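Local coordinates for trehalose-6-phosphate phosphatase-related protein (Thermoplasma acidophilum, PDB 1U02), which removes the phosphate from trehalose 6-phosphate to give free trehalose, using magnesium as cofactor, at residues A[41-47]-A[60-66]; A[103-107]-A[118-123]; A[174-179]-A[193-198]. One frame throughout, in Å; residues are numbered along the deposited sequence.

Contact 1: A[41-47]-A[60-66]; sequences TYIVTGR and INMICYH. With GOL (glycerol), chain F.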
ATOM      1  N   THR A  41      -7.500   6.381 -12.719  1.00 18.80           N
ATOM      2  CA  THR A  41      -6.821   5.351 -11.951  1.00 19.59           C
ATOM      3  C   THR A  41      -6.032   5.813 -10.734  1.00 18.59           C
ATOM      4  O   THR A  41      -5.271   6.778 -10.799  1.00 19.50           O
ATOM      5  CB  THR A  41      -5.892   4.555 -12.883  1.00 20.88           C
ATOM      6  OG1 THR A  41      -6.636   4.138 -14.038  1.00 21.53           O
ATOM      7  CG2 THR A  41      -5.339   3.330 -12.175  1.00 22.08           C
ATOM      8  N   TYR A  42      -6.228   5.103  -9.624  1.00 17.31           N
ATOM      9  CA  TYR A  42      -5.545   5.388  -8.370  1.00 15.72           C
ATOM     10  C   TYR A  42      -4.825   4.156  -7.845  1.00 15.37           C
ATOM     11  O   TYR A  42      -5.398   3.065  -7.802  1.00 15.41           O
ATOM     12  CB  TYR A  42      -6.546   5.814  -7.290  1.00 17.08           C
ATOM     13  CG  TYR A  42      -7.071   7.217  -7.401  1.00 17.58           C
ATOM     14  CD1 TYR A  42      -6.517   8.243  -6.643  1.00 19.29           C
ATOM     15  CD2 TYR A  42      -8.146   7.515  -8.231  1.00 19.89           C
ATOM     16  CE1 TYR A  42      -7.025   9.535  -6.701  1.00 21.26           C
ATOM     17  CE2 TYR A  42      -8.663   8.811  -8.302  1.00 22.53           C
ATOM     18  CZ  TYR A  42      -8.096   9.812  -7.530  1.00 22.68           C
ATOM     19  OH  TYR A  42      -8.608  11.088  -7.571  1.00 25.81           O
ATOM     20  N   ILE A  43      -3.568   4.327  -7.457  1.00 13.50           N
ATOM     21  CA  ILE A  43      -2.826   3.238  -6.838  1.00 13.87           C
ATOM     22  C   ILE A  43      -3.050   3.533  -5.356  1.00 14.51           C
ATOM     23  O   ILE A  43      -2.840   4.664  -4.918  1.00 15.64           O
ATOM     24  CB  ILE A  43      -1.304   3.308  -7.122  1.00 15.23           C
ATOM     25  CG1 ILE A  43      -1.027   3.065  -8.609  1.00 16.89           C
ATOM     26  CG2 ILE A  43      -0.578   2.264  -6.273  1.00 15.53           C
ATOM     27  CD1 ILE A  43      -1.504   1.717  -9.110  1.00 20.20           C
ATOM     28  N   VAL A  44      -3.503   2.544  -4.590  1.00 14.29           N
ATOM     29  CA  VAL A  44      -3.737   2.740  -3.160  1.00 15.85           C
ATOM     30  C   VAL A  44      -2.791   1.790  -2.449  1.00 17.20           C
ATOM     31  O   VAL A  44      -2.898   0.576  -2.600  1.00 18.73           O
ATOM     32  CB  VAL A  44      -5.191   2.425  -2.778  1.00 17.36           C
ATOM     33  CG1 VAL A  44      -5.411   2.703  -1.299  1.00 20.30           C
ATOM     34  CG2 VAL A  44      -6.136   3.270  -3.624  1.00 19.17           C
ATOM     35  N   THR A  45      -1.885   2.340  -1.650  1.00 14.58           N
ATOM     36  CA  THR A  45      -0.868   1.513  -1.024  1.00 13.25           C
ATOM     37  C   THR A  45      -0.393   2.038   0.327  1.00 14.23           C
ATOM     38  O   THR A  45      -0.735   3.149   0.735  1.00 12.14           O
ATOM     39  CB  THR A  45       0.335   1.457  -1.983  1.00 12.59           C
ATOM     40  OG1 THR A  45       1.429   0.752  -1.388  1.00 14.51           O
ATOM     41  CG2 THR A  45       0.775   2.885  -2.325  1.00 11.71           C
ATOM     42  N   GLY A  46       0.405   1.225   1.009  1.00 13.74           N
ATOM     43  CA  GLY A  46       0.970   1.635   2.282  1.00 13.21           C
ATOM     44  C   GLY A  46       2.349   2.208   1.988  1.00 13.88           C
ATOM     45  O   GLY A  46       3.009   2.775   2.861  1.00 12.95           O
ATOM     46  N   ARG A  47       2.785   2.044   0.740  1.00 12.71           N
ATOM     47  CA  ARG A  47       4.079   2.551   0.286  1.00 11.46           C
ATOM     48  C   ARG A  47       4.022   4.074   0.239  1.00 11.87           C
ATOM     49  O   ARG A  47       2.946   4.662   0.308  1.00 12.24           O
ATOM     50  CB  ARG A  47       4.390   2.048  -1.126  1.00 11.44           C
ATOM     51  CG  ARG A  47       4.485   0.542  -1.284  1.00 14.97           C
ATOM     52  CD  ARG A  47       5.881   0.021  -0.987  1.00 14.56           C
ATOM     53  NE  ARG A  47       6.020  -1.353  -1.456  1.00 14.81           N
ATOM     54  CZ  ARG A  47       7.172  -2.001  -1.572  1.00 11.51           C
ATOM     55  NH1 ARG A  47       8.311  -1.403  -1.252  1.00  9.60           N
ATOM     56  NH2 ARG A  47       7.178  -3.253  -2.019  1.00 11.60           N
ATOM     57  N   ILE A  60      -0.339   8.720 -13.035  1.00 21.27           N
ATOM     58  CA  ILE A  60      -1.530   8.245 -12.339  1.00 20.60           C
ATOM     59  C   ILE A  60      -1.567   8.850 -10.948  1.00 19.04           C
ATOM     60  O   ILE A  60      -0.548   9.320 -10.449  1.00 19.15           O
ATOM     61  CB  ILE A  60      -1.562   6.695 -12.187  1.00 21.81           C
ATOM     62  CG1 ILE A  60      -0.156   6.152 -11.925  1.00 22.21           C
ATOM     63  CG2 ILE A  60      -2.184   6.057 -13.420  1.00 25.33           C
ATOM     64  CD1 ILE A  60       0.378   6.439 -10.564  1.00 21.68           C
ATOM     65  N   ASN A  61      -2.744   8.839 -10.332  1.00 16.93           N
ATOM     66  CA  ASN A  61      -2.901   9.366  -8.986  1.00 16.61           C
ATOM     67  C   ASN A  61      -2.615   8.269  -7.972  1.00 15.99           C
ATOM     68  O   ASN A  61      -2.650   7.081  -8.296  1.00 14.49           O
ATOM     69  CB  ASN A  61      -4.318   9.909  -8.780  1.00 19.80           C
ATOM     70  CG  ASN A  61      -4.578  11.171  -9.582  1.00 21.98           C
ATOM     71  OD1 ASN A  61      -3.708  12.032  -9.698  1.00 24.23           O
ATOM     72  ND2 ASN A  61      -5.780  11.290 -10.129  1.00 24.59           N
HETATM   73  N   MSE A  62      -2.334   8.661  -6.738  1.00 14.46           N
HETATM   74  CA  MSE A  62      -2.054   7.669  -5.725  1.00 16.01           C
HETATM   75  C   MSE A  62      -2.406   8.107  -4.316  1.00 15.31           C
HETATM   76  O   MSE A  62      -2.313   9.285  -3.963  1.00 16.30           O
HETATM   77  CB  MSE A  62      -0.578   7.255  -5.795  1.00 18.07           C
HETATM   78  CG  MSE A  62       0.405   8.408  -5.696  1.00 21.55           C
HETATM   79 SE   MSE A  62       2.260   7.890  -6.032  1.00 30.77          SE
HETATM   80  CE  MSE A  62       2.238   7.849  -7.957  1.00 23.66           C
ATOM     81  N   ILE A  63      -2.849   7.134  -3.533  1.00 12.46           N
ATOM     82  CA  ILE A  63      -3.185   7.332  -2.137  1.00 13.16           C
ATOM     83  C   ILE A  63      -2.115   6.483  -1.453  1.00 12.63           C
ATOM     84  O   ILE A  63      -2.136   5.258  -1.559  1.00 12.51           O
ATOM     85  CB  ILE A  63      -4.600   6.785  -1.806  1.00 14.39           C
ATOM     86  CG1 ILE A  63      -5.659   7.618  -2.536  1.00 14.76           C
ATOM     87  CG2 ILE A  63      -4.851   6.843  -0.302  1.00 14.76           C
ATOM     88  CD1 ILE A  63      -7.074   7.067  -2.413  1.00 16.29           C
ATOM     89  N   CYS A  64      -1.166   7.136  -0.783  1.00 12.02           N
ATOM     90  CA  CYS A  64      -0.067   6.428  -0.122  1.00 11.45           C
ATOM     91  C   CYS A  64      -0.159   6.406   1.398  1.00 13.41           C
ATOM     92  O   CYS A  64      -0.979   7.110   1.986  1.00 13.03           O
ATOM     93  CB  CYS A  64       1.264   7.053  -0.545  1.00 11.43           C
ATOM     94  SG  CYS A  64       1.529   7.000  -2.341  1.00 13.38           S
ATOM     95  N   TYR A  65       0.690   5.591   2.024  1.00 11.57           N
ATOM     96  CA  TYR A  65       0.709   5.456   3.484  1.00 12.16           C
ATOM     97  C   TYR A  65      -0.693   5.138   4.008  1.00 14.10           C
ATOM     98  O   TYR A  65      -1.100   5.634   5.064  1.00 11.94           O
ATOM     99  CB  TYR A  65       1.197   6.752   4.144  1.00 12.45           C
ATOM    100  CG  TYR A  65       2.609   7.183   3.807  1.00 12.93           C
ATOM    101  CD1 TYR A  65       3.707   6.413   4.190  1.00 12.89           C
ATOM    102  CD2 TYR A  65       2.850   8.393   3.157  1.00 13.16           C
ATOM    103  CE1 TYR A  65       5.011   6.837   3.941  1.00 12.56           C
ATOM    104  CE2 TYR A  65       4.153   8.831   2.902  1.00 14.29           C
ATOM    105  CZ  TYR A  65       5.226   8.049   3.301  1.00 13.58           C
ATOM    106  OH  TYR A  65       6.507   8.497   3.091  1.00 11.20           O
ATOM    107  N   HIS A  66      -1.432   4.320   3.265  1.00 14.36           N
ATOM    108  CA  HIS A  66      -2.787   3.942   3.659  1.00 14.59           C
ATOM    109  C   HIS A  66      -3.701   5.159   3.810  1.00 14.67           C
ATOM    110  O   HIS A  66      -4.724   5.096   4.498  1.00 14.34           O
ATOM    111  CB  HIS A  66      -2.755   3.145   4.972  1.00 15.74           C
ATOM    112  CG  HIS A  66      -2.182   1.767   4.829  1.00 16.93           C
ATOM    113  ND1 HIS A  66      -2.905   0.711   4.323  1.00 19.69           N
ATOM    114  CD2 HIS A  66      -0.946   1.283   5.103  1.00 17.85           C
ATOM    115  CE1 HIS A  66      -2.140  -0.368   4.290  1.00 18.75           C
ATOM    116  NE2 HIS A  66      -0.947  -0.046   4.757  1.00 18.47           N
TER
HETATM  117  C1  GOL F 252      -5.730   9.671 -13.471  1.00 30.42           C
HETATM  118  O1  GOL F 252      -5.188   9.296 -12.008  1.00 33.27           O
HETATM  119  C2  GOL F 252      -5.402   8.994 -14.646  1.00 30.22           C
HETATM  120  O2  GOL F 252      -6.106   7.852 -14.769  1.00 25.20           O
HETATM  121  C3  GOL F 252      -4.565   9.625 -15.249  1.00 28.60           C
HETATM  122  O3  GOL F 252      -3.553  10.768 -15.585  1.00 34.06           O

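Contact 2: A[103-107]-A[118-123]; sequences FPGLR and HLGLMG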
ATOM      1  N   PHE A 103      19.884  -7.012  15.975  1.00 18.60           N
ATOM      2  CA  PHE A 103      19.096  -8.154  15.512  1.00 18.26           C
ATOM      3  C   PHE A 103      19.475  -8.477  14.069  1.00 17.67           C
ATOM      4  O   PHE A 103      18.723  -8.165  13.138  1.00 14.76           O
ATOM      5  CB  PHE A 103      17.605  -7.810  15.578  1.00 20.20           C
ATOM      6  CG  PHE A 103      17.153  -7.321  16.925  1.00 20.68           C
ATOM      7  CD1 PHE A 103      17.025  -8.205  17.995  1.00 23.22           C
ATOM      8  CD2 PHE A 103      16.865  -5.973  17.127  1.00 20.77           C
ATOM      9  CE1 PHE A 103      16.611  -7.753  19.256  1.00 22.62           C
ATOM     10  CE2 PHE A 103      16.453  -5.507  18.381  1.00 22.72           C
ATOM     11  CZ  PHE A 103      16.325  -6.399  19.446  1.00 21.37           C
ATOM     12  N   PRO A 104      20.638  -9.123  13.863  1.00 16.59           N
ATOM     13  CA  PRO A 104      21.120  -9.486  12.526  1.00 15.98           C
ATOM     14  C   PRO A 104      20.043 -10.117  11.654  1.00 15.74           C
ATOM     15  O   PRO A 104      19.441 -11.126  12.023  1.00 17.10           O
ATOM     16  CB  PRO A 104      22.268 -10.451  12.825  1.00 16.84           C
ATOM     17  CG  PRO A 104      22.817  -9.904  14.113  1.00 17.80           C
ATOM     18  CD  PRO A 104      21.540  -9.661  14.898  1.00 17.78           C
ATOM     19  N   GLY A 105      19.809  -9.526  10.489  1.00 12.47           N
ATOM     20  CA  GLY A 105      18.785 -10.050   9.601  1.00 12.87           C
ATOM     21  C   GLY A 105      17.648  -9.054   9.489  1.00 12.89           C
ATOM     22  O   GLY A 105      16.974  -8.975   8.460  1.00 14.22           O
ATOM     23  N   LEU A 106      17.431  -8.299  10.560  1.00 12.23           N
ATOM     24  CA  LEU A 106      16.398  -7.276  10.578  1.00 12.57           C
ATOM     25  C   LEU A 106      16.717  -6.248   9.496  1.00 12.66           C
ATOM     26  O   LEU A 106      17.875  -5.861   9.313  1.00 11.34           O
ATOM     27  CB  LEU A 106      16.366  -6.563  11.934  1.00 12.11           C
ATOM     28  CG  LEU A 106      15.484  -5.308  12.014  1.00 13.34           C
ATOM     29  CD1 LEU A 106      14.025  -5.703  11.858  1.00 13.38           C
ATOM     30  CD2 LEU A 106      15.706  -4.588  13.340  1.00 14.88           C
ATOM     31  N   ARG A 107      15.686  -5.822   8.777  1.00 11.89           N
ATOM     32  CA  ARG A 107      15.846  -4.809   7.738  1.00 12.07           C
ATOM     33  C   ARG A 107      14.920  -3.652   8.097  1.00 11.79           C
ATOM     34  O   ARG A 107      13.781  -3.866   8.524  1.00 12.11           O
ATOM     35  CB  ARG A 107      15.484  -5.386   6.366  1.00 10.82           C
ATOM     36  CG  ARG A 107      16.547  -6.330   5.806  1.00 12.74           C
ATOM     37  CD  ARG A 107      16.088  -6.998   4.517  1.00 13.48           C
ATOM     38  NE  ARG A 107      14.959  -7.895   4.743  1.00 13.17           N
ATOM     39  CZ  ARG A 107      14.354  -8.591   3.783  1.00 14.36           C
ATOM     40  NH1 ARG A 107      14.771  -8.487   2.524  1.00 11.31           N
ATOM     41  NH2 ARG A 107      13.341  -9.396   4.084  1.00 11.67           N
ATOM     42  N   HIS A 118      11.267  -5.136   8.802  1.00 14.33           N
ATOM     43  CA  HIS A 118      11.014  -6.427   8.170  1.00 14.79           C
ATOM     44  C   HIS A 118      11.773  -7.499   8.940  1.00 15.52           C
ATOM     45  O   HIS A 118      13.002  -7.464   9.032  1.00 13.35           O
ATOM     46  CB  HIS A 118      11.475  -6.415   6.707  1.00 15.92           C
ATOM     47  CG  HIS A 118      10.824  -7.465   5.857  1.00 15.44           C
ATOM     48  ND1 HIS A 118      10.810  -8.802   6.199  1.00 15.55           N
ATOM     49  CD2 HIS A 118      10.150  -7.372   4.685  1.00 15.13           C
ATOM     50  CE1 HIS A 118      10.152  -9.485   5.277  1.00 17.17           C
ATOM     51  NE2 HIS A 118       9.739  -8.639   4.348  1.00 16.66           N
ATOM     52  N   LEU A 119      11.035  -8.451   9.496  1.00 14.41           N
ATOM     53  CA  LEU A 119      11.648  -9.519  10.277  1.00 16.22           C
ATOM     54  C   LEU A 119      11.877 -10.800   9.486  1.00 16.25           C
ATOM     55  O   LEU A 119      12.259 -11.815  10.051  1.00 17.30           O
ATOM     56  CB  LEU A 119      10.783  -9.832  11.510  1.00 15.75           C
ATOM     57  CG  LEU A 119      10.780  -8.796  12.646  1.00 18.80           C
ATOM     58  CD1 LEU A 119      10.206  -7.480  12.153  1.00 19.76           C
ATOM     59  CD2 LEU A 119       9.964  -9.327  13.826  1.00 19.95           C
ATOM     60  N   GLY A 120      11.655 -10.744   8.179  1.00 17.94           N
ATOM     61  CA  GLY A 120      11.815 -11.920   7.344  1.00 19.24           C
ATOM     62  C   GLY A 120      13.121 -12.697   7.430  1.00 18.68           C
ATOM     63  O   GLY A 120      13.107 -13.926   7.476  1.00 19.56           O
ATOM     64  N   LEU A 121      14.247 -11.999   7.460  1.00 18.11           N
ATOM     65  CA  LEU A 121      15.545 -12.673   7.504  1.00 18.08           C
ATOM     66  C   LEU A 121      16.080 -12.843   8.911  1.00 18.97           C
ATOM     67  O   LEU A 121      17.147 -13.416   9.118  1.00 18.20           O
ATOM     68  CB  LEU A 121      16.560 -11.882   6.681  1.00 17.14           C
ATOM     69  CG  LEU A 121      16.176 -11.574   5.231  1.00 17.77           C
ATOM     70  CD1 LEU A 121      17.245 -10.682   4.610  1.00 18.29           C
ATOM     71  CD2 LEU A 121      16.026 -12.867   4.451  1.00 21.14           C
HETATM   72  N   MSE A 122      15.319 -12.348   9.875  1.00 19.96           N
HETATM   73  CA  MSE A 122      15.706 -12.383  11.276  1.00 21.91           C
HETATM   74  C   MSE A 122      15.478 -13.725  11.976  1.00 22.38           C
HETATM   75  O   MSE A 122      14.568 -14.481  11.621  1.00 22.01           O
HETATM   76  CB  MSE A 122      14.922 -11.301  12.005  1.00 24.45           C
HETATM   77  CG  MSE A 122      15.586 -10.726  13.208  1.00 28.12           C
HETATM   78 SE   MSE A 122      14.288  -9.608  14.072  1.00 31.23          SE
HETATM   79  CE  MSE A 122      14.329 -10.452  15.815  1.00 33.36           C
ATOM     80  N   GLY A 123      16.307 -14.004  12.978  1.00 22.51           N
ATOM     81  CA  GLY A 123      16.168 -15.234  13.742  1.00 23.92           C
ATOM     82  C   GLY A 123      14.901 -15.171  14.578  1.00 24.48           C
ATOM     83  O   GLY A 123      14.486 -14.094  15.006  1.00 23.48           O
TER
HETATM   84  O   HOH W   1      19.108 -12.417  14.052  1.00 28.39           O
HETATM   85  O   HOH W   2      14.507  -9.098   7.498  1.00 12.63           O

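Contact 3: A[174-179]-A[193-198]; sequences AIIAGD and ALTIKV. With MG (magnesium ion), chain B.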
ATOM      1  N   ALA A 174     -17.165   2.577  -8.757  1.00 24.07           N
ATOM      2  CA  ALA A 174     -15.736   2.312  -8.752  1.00 23.03           C
ATOM      3  C   ALA A 174     -15.389   0.842  -8.613  1.00 21.87           C
ATOM      4  O   ALA A 174     -16.218   0.012  -8.232  1.00 21.73           O
ATOM      5  CB  ALA A 174     -15.068   3.102  -7.627  1.00 22.07           C
ATOM      6  N   ILE A 175     -14.146   0.535  -8.962  1.00 19.91           N
ATOM      7  CA  ILE A 175     -13.605  -0.807  -8.844  1.00 18.09           C
ATOM      8  C   ILE A 175     -12.526  -0.671  -7.779  1.00 17.55           C
ATOM      9  O   ILE A 175     -11.768   0.305  -7.780  1.00 18.40           O
ATOM     10  CB  ILE A 175     -12.965  -1.287 -10.170  1.00 18.71           C
ATOM     11  CG1 ILE A 175     -14.048  -1.452 -11.244  1.00 21.19           C
ATOM     12  CG2 ILE A 175     -12.240  -2.604  -9.953  1.00 18.96           C
ATOM     13  CD1 ILE A 175     -13.509  -1.841 -12.616  1.00 21.47           C
ATOM     14  N   ILE A 176     -12.477  -1.622  -6.854  1.00 16.73           N
ATOM     15  CA  ILE A 176     -11.479  -1.599  -5.792  1.00 17.81           C
ATOM     16  C   ILE A 176     -10.894  -2.998  -5.655  1.00 17.41           C
ATOM     17  O   ILE A 176     -11.623  -3.961  -5.410  1.00 19.81           O
ATOM     18  CB  ILE A 176     -12.102  -1.152  -4.444  1.00 17.12           C
ATOM     19  CG1 ILE A 176     -12.749   0.230  -4.604  1.00 17.22           C
ATOM     20  CG2 ILE A 176     -11.028  -1.102  -3.366  1.00 16.96           C
ATOM     21  CD1 ILE A 176     -13.565   0.683  -3.398  1.00 17.05           C
ATOM     22  N   ALA A 177      -9.578  -3.106  -5.820  1.00 16.38           N
ATOM     23  CA  ALA A 177      -8.889  -4.391  -5.744  1.00 15.67           C
ATOM     24  C   ALA A 177      -7.773  -4.399  -4.702  1.00 15.50           C
ATOM     25  O   ALA A 177      -7.004  -3.443  -4.596  1.00 13.65           O
ATOM     26  CB  ALA A 177      -8.322  -4.742  -7.111  1.00 13.86           C
ATOM     27  N   GLY A 178      -7.686  -5.489  -3.947  1.00 15.93           N
ATOM     28  CA  GLY A 178      -6.666  -5.607  -2.915  1.00 16.26           C
ATOM     29  C   GLY A 178      -6.473  -7.055  -2.507  1.00 17.93           C
ATOM     30  O   GLY A 178      -7.289  -7.906  -2.869  1.00 19.10           O
ATOM     31  N   ASP A 179      -5.426  -7.336  -1.734  1.00 17.33           N
ATOM     32  CA  ASP A 179      -5.119  -8.707  -1.327  1.00 18.64           C
ATOM     33  C   ASP A 179      -5.099  -9.052   0.166  1.00 19.68           C
ATOM     34  O   ASP A 179      -5.073 -10.233   0.514  1.00 21.37           O
ATOM     35  CB  ASP A 179      -3.768  -9.112  -1.909  1.00 17.24           C
ATOM     36  CG  ASP A 179      -2.625  -8.331  -1.296  1.00 17.98           C
ATOM     37  OD1 ASP A 179      -2.655  -7.086  -1.359  1.00 16.58           O
ATOM     38  OD2 ASP A 179      -1.702  -8.957  -0.745  1.00 18.52           O
ATOM     39  N   ALA A 193     -19.212  -0.793  -4.134  1.00 28.12           N
ATOM     40  CA  ALA A 193     -18.324  -0.781  -5.291  1.00 26.31           C
ATOM     41  C   ALA A 193     -18.015  -2.191  -5.780  1.00 24.85           C
ATOM     42  O   ALA A 193     -18.329  -3.176  -5.109  1.00 24.30           O
ATOM     43  CB  ALA A 193     -17.026  -0.053  -4.942  1.00 26.49           C
ATOM     44  N   LEU A 194     -17.404  -2.284  -6.957  1.00 24.33           N
ATOM     45  CA  LEU A 194     -17.031  -3.577  -7.520  1.00 23.50           C
ATOM     46  C   LEU A 194     -15.724  -3.971  -6.840  1.00 23.37           C
ATOM     47  O   LEU A 194     -14.633  -3.615  -7.296  1.00 23.03           O
ATOM     48  CB  LEU A 194     -16.836  -3.468  -9.035  1.00 22.66           C
ATOM     49  CG  LEU A 194     -16.875  -4.773  -9.843  1.00 25.40           C
ATOM     50  CD1 LEU A 194     -16.831  -4.454 -11.331  1.00 24.76           C
ATOM     51  CD2 LEU A 194     -15.715  -5.674  -9.456  1.00 26.72           C
ATOM     52  N   THR A 195     -15.851  -4.695  -5.735  1.00 22.53           N
ATOM     53  CA  THR A 195     -14.707  -5.134  -4.948  1.00 22.25           C
ATOM     54  C   THR A 195     -14.082  -6.418  -5.487  1.00 22.43           C
ATOM     55  O   THR A 195     -14.781  -7.389  -5.778  1.00 22.52           O
ATOM     56  CB  THR A 195     -15.129  -5.333  -3.483  1.00 24.67           C
ATOM     57  OG1 THR A 195     -16.326  -6.124  -3.437  1.00 25.28           O
ATOM     58  CG2 THR A 195     -15.402  -3.981  -2.825  1.00 24.27           C
ATOM     59  N   ILE A 196     -12.757  -6.417  -5.610  1.00 20.53           N
ATOM     60  CA  ILE A 196     -12.031  -7.570  -6.134  1.00 18.85           C
ATOM     61  C   ILE A 196     -10.943  -8.032  -5.168  1.00 19.14           C
ATOM     62  O   ILE A 196     -10.013  -7.284  -4.860  1.00 16.56           O
ATOM     63  CB  ILE A 196     -11.364  -7.228  -7.488  1.00 17.47           C
ATOM     64  CG1 ILE A 196     -12.413  -6.741  -8.490  1.00 17.92           C
ATOM     65  CG2 ILE A 196     -10.624  -8.440  -8.020  1.00 17.91           C
ATOM     66  CD1 ILE A 196     -11.815  -6.249  -9.794  1.00 17.59           C
ATOM     67  N   LYS A 197     -11.051  -9.269  -4.700  1.00 19.95           N
ATOM     68  CA  LYS A 197     -10.062  -9.816  -3.778  1.00 21.06           C
ATOM     69  C   LYS A 197      -9.024 -10.616  -4.552  1.00 21.19           C
ATOM     70  O   LYS A 197      -9.366 -11.393  -5.442  1.00 20.95           O
ATOM     71  CB  LYS A 197     -10.743 -10.725  -2.750  1.00 22.18           C
ATOM     72  CG  LYS A 197      -9.799 -11.485  -1.816  1.00 24.63           C
ATOM     73  CD  LYS A 197      -9.144 -10.570  -0.788  1.00 28.12           C
ATOM     74  CE  LYS A 197      -8.446 -11.371   0.308  1.00 29.85           C
ATOM     75  NZ  LYS A 197      -7.443 -12.315  -0.241  1.00 33.46           N
ATOM     76  N   VAL A 198      -7.753 -10.416  -4.219  1.00 20.01           N
ATOM     77  CA  VAL A 198      -6.679 -11.148  -4.873  1.00 20.47           C
ATOM     78  C   VAL A 198      -6.070 -12.089  -3.843  1.00 22.50           C
ATOM     79  O   VAL A 198      -5.730 -11.663  -2.741  1.00 21.03           O
ATOM     80  CB  VAL A 198      -5.560 -10.210  -5.377  1.00 20.90           C
ATOM     81  CG1 VAL A 198      -4.467 -11.029  -6.058  1.00 18.25           C
ATOM     82  CG2 VAL A 198      -6.132  -9.172  -6.337  1.00 18.35           C
TER
HETATM   83 MG    MG B 240      -1.332  -5.625  -0.905  1.00 17.96          MG
HETATM   84  O   HOH W   3      -4.478 -12.892  -0.434  1.00 40.98           O
HETATM   85  O   HOH W   4      -0.324  -6.864   0.364  1.00 17.44           O
HETATM   86  O   HOH W   5      -2.571  -4.759   0.575  1.00 15.23           O
HETATM   87  O   HOH W   6      -0.046  -4.041  -0.454  1.00 20.72           O

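Contact 1: A[41-47]-A[60-66]
Tyr42 and Asn61 run alongside each other from neighbouring parallel strands. Asn61 CB sits over one face of the Tyr42 ring, 3.8 Å from its centroid, a CH-pi contact displaced toward the rim; the amide and ring planes are turned 43° apart. With CG anti to its carbonyl carbon (chi1 -69°), Asn61 carries its amide alongside the ring, ND2 3.8 Å from Tyr42 CZ, and OD1 accepts from Asn73 N. A glycerol, probably from the crystallisation liquor, accepts from Thr41 N and donates from O1 to Thr41 O. On the same face Val44 CG2 meets Ile63 CD1 at 4.1 Å; on the other, Ile43 CG1 touches Ile60 CD1. Ile63 N to Ile43 O at 2.8 Å and Thr45 N to Ile63 O carry the parallel pairing, which His66 N to Thr45 O and Tyr65 N to Arg47 O continue past the strands. Gly46 CA lies 3.4 Å from His66 CD2, over one face of its ring, where a CB on Gly46 would clash with NE2. Thr45 OG1 accepts from Arg47 N, an ST turn, and Arg47 salt-bridges Asp9 and Glu51. Strands 40-44 and 61-64 form a beta-alpha-beta crossover through helix 49-55; helix 161-169 covers the face bearing Tyr42, Val44 and Ile63, and strand 3-7 flanks 40-44.

Contact 2: A[103-107]-A[118-123]
Arg107 and His118 form an antiparallel hydrogen-bonded pair, with His118 N to Arg107 O at 2.8 Å and Arg107 N to His118 O at 3.2 Å. Their side chains run alongside each other on one face. Arg107 NH2 lies over the centre of the His118 ring, 3.3 Å above its plane, while guanidinium and imidazole planes stand 55° apart. Leu121 CD1 covers one face of the guanidinium, nearest NE at 3.6 Å, and is displaced toward the rim. The bend at chi3 (-66°) turns the Arg107 chain into this position, and its NH2 and NH1 are held by Met17 O and Asn18 OD1. The imidazole is fixed in turn by Gly120 N, which donates to ND1 at 2.9 Å from within the ring plane. Between the segments one water is gripped by four bonds: it donates to Gly105 O and His118 O and accepts from Arg107 NE and Leu121 N. A CB on Gly105 would clash with Leu121 O and Met122 CA, and the positive phi would press it against the preceding carbonyl O, which calls for glycine. On the side toward helix 127-141, Met122 SE, in selenomethionine, reaches Phe103 CB at 4.1 Å. This is the open end of the beta hairpin 107-111 and 114-118, followed by a type I turn from Leu119 to Met122, in an antiparallel sheet consistent with the cap domain of HAD-type phosphatases, separate from the Rossmann-like core.

Contact 3: A[174-179]-A[193-198]
Strands 174-178 and 194-198 run parallel, their axes 4.6 Å apart at closest approach and inclined by 16°, as the two arms of a beta-alpha-beta crossover through helix 181-188 in the Rossmann-like core of this HAD-clan phosphatase. Five backbone bonds join them, passing in turn from Leu194 N to Ala174 O, Ile176 N to Leu194 O, Ile196 N to Ile176 O, Gly178 N to Ile196 O and Val198 N to Gly178 O. The third is the shortest, with Ile196 N 2.7 Å from Ile176 O. In the second, the donor stands 38° out of the plane of the Leu194 carbonyl.

On one face, Ile175 and Leu194 lie alongside each other, and Ile175 CG2 touches Ile196 CD1 at 3.7 Å. Ala177 CB meets Ile196 CB at 3.9 Å on this same face, which helix 212-229 covers through Ile222 and Met215. On the other face, Ile176 CD1 reaches Ala193 CB. Lys197 starts on that face too, but bends at chi2 (72°) and again at chi4 to curl its amine back over the strand ends. There NZ donates to Val198 O at 3.1 Å and weakly to Asp179 O, with further weak bonds to Gly199 O and Glu200 O. A leucine in place of Lys197 has no amine, so Val198 O and Asp179 O would probably depend on the water between them and the strand ends about Asp179 be less firmly tied.

Past the last backbone bond, Asp179 CB rests 3.3 Å from Val198 O. Its carboxylate turns away to the magnesium ion, which Asp7 OD2 and the backbone O of Asp9 also bind, together with three waters. Asp179 OD1 binds the metal at 2.0 Å, while OD2 accepts a hydrogen bond from one of the metal-bound waters.

Contacts 1 and 3 belong to the same mixed sheet, their centres 14 Å apart and their nearest atoms about 6 Å apart, with strand 3-7 running between them. That strand leads to Asp7, the probable nucleophile, so the two crossovers flank it: contact 3 supplies Asp179 to the magnesium ion, while contact 1 brings Arg47 to within about 3 Å of Asp9, side chain to side chain. Contact 2 belongs to the separate antiparallel sheet, its centre 27 Å from that of contact 1 and 32 Å from that of contact 3. Even so, the His118 side chain comes within about 10 Å of that of Asp9, and His118 and Arg47 both reach Pro19.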